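Local coordinates for protein probable fimbrial chaperone YadV (Escherichia coli K-12, PDB 5GHU) that probably acts as a periplasmic chaperone that helps fold and assemble the pilin subunits of a fimbria, which may promote adhesion to surfaces, at residues T50-I62 / T69-P81. Residues are numbered along the deposited sequence; the frame is centred on the assembly and turned at random. Where two conformers were deposited one is given.
Sequences TVPFTATPPVSRI and TIKLMYTASTSLP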
loop_
_atom_site.group_PDB
_atom_site.type_symbol
_atom_site.label_atom_id
_atom_site.label_comp_id
_atom_site.label_asym_id
_atom_site.label_seq_id
_atom_site.Cartn_x
_atom_site.Cartn_y
_atom_site.Cartn_z
ATOM N N THR A 50 -8.047 -18.908 -2.662
ATOM C CA THR A 50 -7.498 -17.849 -1.823
ATOM C C THR A 50 -7.049 -16.634 -2.648
ATOM O O THR A 50 -7.827 -15.696 -2.836
ATOM C CB THR A 50 -6.323 -18.360 -0.977
ATOM O OG1 THR A 50 -5.450 -19.140 -1.801
ATOM C CG2 THR A 50 -6.834 -19.222 0.165
ATOM N N VAL A 51 -5.806 -16.615 -3.125
ATOM C CA VAL A 51 -5.397 -15.497 -3.984
ATOM C C VAL A 51 -5.152 -15.980 -5.398
ATOM O O VAL A 51 -4.439 -16.950 -5.612
ATOM C CB VAL A 51 -4.143 -14.761 -3.462
ATOM C CG1 VAL A 51 -4.399 -14.220 -2.074
ATOM C CG2 VAL A 51 -2.938 -15.667 -3.474
ATOM N N PRO A 52 -5.761 -15.303 -6.382
ATOM C CA PRO A 52 -5.699 -15.796 -7.761
ATOM C C PRO A 52 -4.422 -15.327 -8.461
ATOM O O PRO A 52 -4.489 -14.755 -9.535
ATOM C CB PRO A 52 -6.938 -15.171 -8.419
ATOM C CG PRO A 52 -7.150 -13.842 -7.638
ATOM C CD PRO A 52 -6.716 -14.187 -6.206
ATOM N N PHE A 53 -3.273 -15.545 -7.834
ATOM C CA PHE A 53 -1.991 -15.172 -8.437
ATOM C C PHE A 53 -0.973 -16.290 -8.215
ATOM O O PHE A 53 -1.094 -17.068 -7.279
ATOM C CB PHE A 53 -1.433 -13.890 -7.837
ATOM C CG PHE A 53 -2.260 -12.658 -8.110
ATOM C CD1 PHE A 53 -3.297 -12.323 -7.258
ATOM C CD2 PHE A 53 -2.005 -11.854 -9.229
ATOM C CE1 PHE A 53 -4.085 -11.194 -7.495
ATOM C CE2 PHE A 53 -2.782 -10.715 -9.471
ATOM C CZ PHE A 53 -3.811 -10.389 -8.589
ATOM N N THR A 54 0.027 -16.359 -9.073
ATOM C CA THR A 54 1.232 -17.134 -8.790
ATOM C C THR A 54 2.429 -16.163 -8.771
ATOM O O THR A 54 2.360 -15.074 -9.349
ATOM C CB THR A 54 1.466 -18.240 -9.824
ATOM O OG1 THR A 54 1.526 -17.684 -11.134
ATOM C CG2 THR A 54 0.338 -19.258 -9.789
ATOM N N ALA A 55 3.486 -16.548 -8.061
ATOM C CA ALA A 55 4.740 -15.783 -8.023
ATOM C C ALA A 55 5.829 -16.770 -8.302
ATOM O O ALA A 55 5.993 -17.749 -7.543
ATOM C CB ALA A 55 4.932 -15.125 -6.666
ATOM N N THR A 56 6.571 -16.564 -9.385
ATOM C CA THR A 56 7.573 -17.548 -9.741
ATOM C C THR A 56 8.900 -16.886 -10.097
ATOM O O THR A 56 8.963 -15.852 -10.734
ATOM C CB THR A 56 7.093 -18.425 -10.890
ATOM O OG1 THR A 56 6.807 -17.597 -12.012
ATOM C CG2 THR A 56 5.825 -19.167 -10.482
ATOM N N PRO A 57 9.983 -17.485 -9.614
ATOM C CA PRO A 57 10.038 -18.712 -8.811
ATOM C C PRO A 57 9.620 -18.430 -7.363
ATOM O O PRO A 57 9.983 -17.406 -6.785
ATOM C CB PRO A 57 11.517 -19.115 -8.915
ATOM C CG PRO A 57 12.233 -17.823 -9.113
ATOM C CD PRO A 57 11.328 -16.957 -9.913
ATOM N N PRO A 58 8.878 -19.355 -6.760
ATOM C CA PRO A 58 8.435 -19.128 -5.388
ATOM C C PRO A 58 9.581 -19.226 -4.391
ATOM O O PRO A 58 9.512 -18.616 -3.323
ATOM C CB PRO A 58 7.409 -20.239 -5.174
ATOM C CG PRO A 58 7.835 -21.305 -6.105
ATOM C CD PRO A 58 8.328 -20.590 -7.320
ATOM N N VAL A 59 10.614 -19.999 -4.731
ATOM C CA VAL A 59 11.814 -20.058 -3.924
ATOM C C VAL A 59 13.026 -19.911 -4.814
ATOM O O VAL A 59 13.121 -20.533 -5.873
ATOM C CB VAL A 59 11.933 -21.374 -3.133
ATOM C CG1 VAL A 59 13.226 -21.359 -2.365
ATOM C CG2 VAL A 59 10.760 -21.531 -2.204
ATOM N N SER A 60 13.942 -19.036 -4.425
ATOM C CA SER A 60 15.183 -18.938 -5.165
ATOM C C SER A 60 16.371 -18.754 -4.243
ATOM O O SER A 60 16.223 -18.338 -3.092
ATOM C CB SER A 60 15.114 -17.792 -6.186
ATOM O OG SER A 60 14.432 -16.681 -5.678
ATOM N N ARG A 61 17.551 -19.130 -4.745
ATOM C CA ARG A 61 18.806 -18.804 -4.100
ATOM C C ARG A 61 19.385 -17.567 -4.780
ATOM O O ARG A 61 19.672 -17.605 -5.975
ATOM C CB ARG A 61 19.793 -19.984 -4.186
ATOM C CG ARG A 61 21.112 -19.741 -3.495
ATOM C CD ARG A 61 21.884 -21.052 -3.241
ATOM N NE ARG A 61 21.759 -22.023 -4.331
ATOM C CZ ARG A 61 21.026 -23.137 -4.267
ATOM N NH1 ARG A 61 20.350 -23.429 -3.162
ATOM N NH2 ARG A 61 20.970 -23.965 -5.305
ATOM N N ILE A 62 19.562 -16.493 -4.016
ATOM C CA ILE A 62 20.108 -15.237 -4.534
ATOM C C ILE A 62 21.473 -14.992 -3.910
ATOM O O ILE A 62 21.577 -14.784 -2.695
ATOM C CB ILE A 62 19.211 -14.058 -4.228
ATOM C CG1 ILE A 62 17.752 -14.369 -4.585
ATOM C CG2 ILE A 62 19.725 -12.833 -5.015
ATOM C CD1 ILE A 62 16.743 -13.200 -4.325
ATOM N N THR A 69 14.491 -11.750 -10.734
ATOM C CA THR A 69 13.185 -11.223 -11.091
ATOM C C THR A 69 12.095 -12.234 -10.763
ATOM O O THR A 69 12.212 -13.406 -11.100
ATOM C CB THR A 69 13.132 -10.872 -12.563
ATOM O OG1 THR A 69 14.090 -9.846 -12.781
ATOM C CG2 THR A 69 11.755 -10.310 -12.929
ATOM N N ILE A 70 11.020 -11.752 -10.110
ATOM C CA ILE A 70 9.885 -12.610 -9.768
ATOM C C ILE A 70 8.742 -12.252 -10.706
ATOM O O ILE A 70 8.380 -11.100 -10.820
ATOM C CB ILE A 70 9.438 -12.414 -8.308
ATOM C CG1 ILE A 70 10.628 -12.644 -7.366
ATOM C CG2 ILE A 70 8.243 -13.329 -7.948
ATOM C CD1 ILE A 70 11.265 -14.065 -7.394
ATOM N N LYS A 71 8.141 -13.246 -11.329
ATOM C CA LYS A 71 7.035 -12.987 -12.231
ATOM C C LYS A 71 5.728 -13.209 -11.466
ATOM O O LYS A 71 5.493 -14.287 -10.886
ATOM C CB LYS A 71 7.138 -13.912 -13.469
ATOM C CG LYS A 71 5.870 -13.937 -14.332
ATOM C CD LYS A 71 6.047 -14.813 -15.558
ATOM C CE LYS A 71 6.954 -14.142 -16.577
ATOM N NZ LYS A 71 7.039 -14.918 -17.854
ATOM N N LEU A 72 4.872 -12.194 -11.449
ATOM C CA LEU A 72 3.587 -12.305 -10.761
ATOM C C LEU A 72 2.526 -12.470 -11.819
ATOM O O LEU A 72 2.503 -11.728 -12.801
ATOM C CB LEU A 72 3.299 -11.077 -9.909
ATOM C CG LEU A 72 4.407 -10.712 -8.937
ATOM C CD1 LEU A 72 4.030 -9.345 -8.276
ATOM C CD2 LEU A 72 4.652 -11.838 -7.897
ATOM N N MET A 73 1.653 -13.448 -11.640
ATOM C CA MET A 73 0.716 -13.780 -12.700
ATOM C C MET A 73 -0.698 -14.019 -12.165
ATOM O O MET A 73 -0.895 -14.853 -11.288
ATOM C CB MET A 73 1.200 -15.004 -13.454
ATOM C CG MET A 73 0.358 -15.258 -14.639
ATOM S SD MET A 73 0.984 -16.588 -15.683
ATOM C CE MET A 73 2.622 -16.063 -16.124
ATOM N N TYR A 74 -1.681 -13.279 -12.676
ATOM C CA TYR A 74 -3.090 -13.474 -12.303
ATOM C C TYR A 74 -3.625 -14.761 -12.934
ATOM O O TYR A 74 -3.383 -15.035 -14.092
ATOM C CB TYR A 74 -3.927 -12.262 -12.733
ATOM C CG TYR A 74 -5.431 -12.339 -12.484
ATOM C CD1 TYR A 74 -5.947 -12.355 -11.195
ATOM C CD2 TYR A 74 -6.332 -12.340 -13.553
ATOM C CE1 TYR A 74 -7.335 -12.416 -10.971
ATOM C CE2 TYR A 74 -7.715 -12.393 -13.346
ATOM C CZ TYR A 74 -8.214 -12.414 -12.053
ATOM O OH TYR A 74 -9.586 -12.465 -11.850
ATOM N N THR A 75 -4.346 -15.538 -12.151
ATOM C CA THR A 75 -4.788 -16.848 -12.614
ATOM C C THR A 75 -6.293 -16.869 -12.816
ATOM O O THR A 75 -6.818 -17.792 -13.425
ATOM C CB THR A 75 -4.408 -17.945 -11.621
ATOM O OG1 THR A 75 -5.129 -17.741 -10.396
ATOM C CG2 THR A 75 -2.904 -17.956 -11.360
ATOM N N ALA A 76 -6.990 -15.871 -12.291
ATOM C CA ALA A 76 -8.456 -15.836 -12.350
ATOM C C ALA A 76 -9.076 -17.109 -11.793
ATOM O O ALA A 76 -10.156 -17.520 -12.222
ATOM C CB ALA A 76 -8.932 -15.617 -13.772
ATOM N N SER A 77 -8.400 -17.741 -10.842
ATOM C CA SER A 77 -8.987 -18.908 -10.194
ATOM C C SER A 77 -10.220 -18.454 -9.417
ATOM O O SER A 77 -11.193 -19.200 -9.252
ATOM C CB SER A 77 -7.970 -19.595 -9.281
ATOM O OG SER A 77 -7.376 -18.676 -8.383
ATOM N N THR A 78 -10.137 -17.225 -8.926
ATOM C CA THR A 78 -11.244 -16.467 -8.360
ATOM C C THR A 78 -11.363 -15.210 -9.196
ATOM O O THR A 78 -10.347 -14.645 -9.593
ATOM C CB THR A 78 -10.999 -16.030 -6.909
ATOM O OG1 THR A 78 -10.509 -17.127 -6.133
ATOM C CG2 THR A 78 -12.281 -15.478 -6.297
ATOM N N SER A 79 -12.575 -14.747 -9.451
ATOM C CA SER A 79 -12.717 -13.547 -10.262
ATOM C C SER A 79 -12.637 -12.336 -9.368
ATOM O O SER A 79 -13.282 -12.286 -8.327
ATOM C CB SER A 79 -14.031 -13.549 -11.019
ATOM O OG SER A 79 -15.072 -13.855 -10.118
ATOM N N LEU A 80 -11.808 -11.379 -9.732
ATOM C CA LEU A 80 -11.769 -10.162 -8.944
ATOM C C LEU A 80 -12.784 -9.154 -9.487
ATOM O O LEU A 80 -13.165 -9.214 -10.667
ATOM C CB LEU A 80 -10.354 -9.554 -8.995
ATOM C CG LEU A 80 -9.287 -10.393 -8.295
ATOM C CD1 LEU A 80 -7.901 -9.881 -8.560
ATOM C CD2 LEU A 80 -9.485 -10.451 -6.790
ATOM N N PRO A 81 -13.179 -8.168 -8.658
ATOM C CA PRO A 81 -14.162 -7.196 -9.142
ATOM C C PRO A 81 -13.639 -6.422 -10.290
ATOM O O PRO A 81 -12.426 -6.168 -10.344
ATOM C CB PRO A 81 -14.381 -6.251 -7.946
ATOM C CG PRO A 81 -13.522 -6.708 -6.912
ATOM C CD PRO A 81 -12.982 -8.068 -7.206
HETATM O O HOH W 1 3.984 -16.483 -11.788
HETATM O O HOH W 2 11.035 -14.835 -13.192
#
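Phe53 carries CG anti to its carbonyl carbon (chi1 -65°), and Tyr74 has CG anti to the backbone N (chi1 177°). These torsions bring the two rings together on one face of the sheet. The planes stand at 58°, and Tyr74 CD1 sits over the rim of one Phe53 face. Pro52 lies against the tyrosine, with its CG 3.6 Å from Tyr74 CE1. Leu80 also packs here, its CD1 4.1 Å from Phe53 CZ, while Leu80 N donates to Tyr74 OH. Edge-to-face contacts with Tyr12 and Phe88 extend the cluster around Phe53. Farther along this face, Ala55 CB meets Leu72 CD2 at 3.5 Å.

The backbones form an antiparallel pair, with reciprocal bonds joining Thr54 to Met73 and Thr56 to Lys71. Thr75 N donates to Pro52 O at 2.7 Å, from above the carbonyl plane.

The hairpin belongs to the immunoglobulin-like N-terminal domain of a PapD-type chaperone. One face of it is mainly aromatic and aliphatic. The other mixes threonine hydroxyls and a water with the chains of Lys71 and Met73. That water, donating to Lys71 O, ties the hydroxyls of Thr54 and Thr56 to the opposite strand.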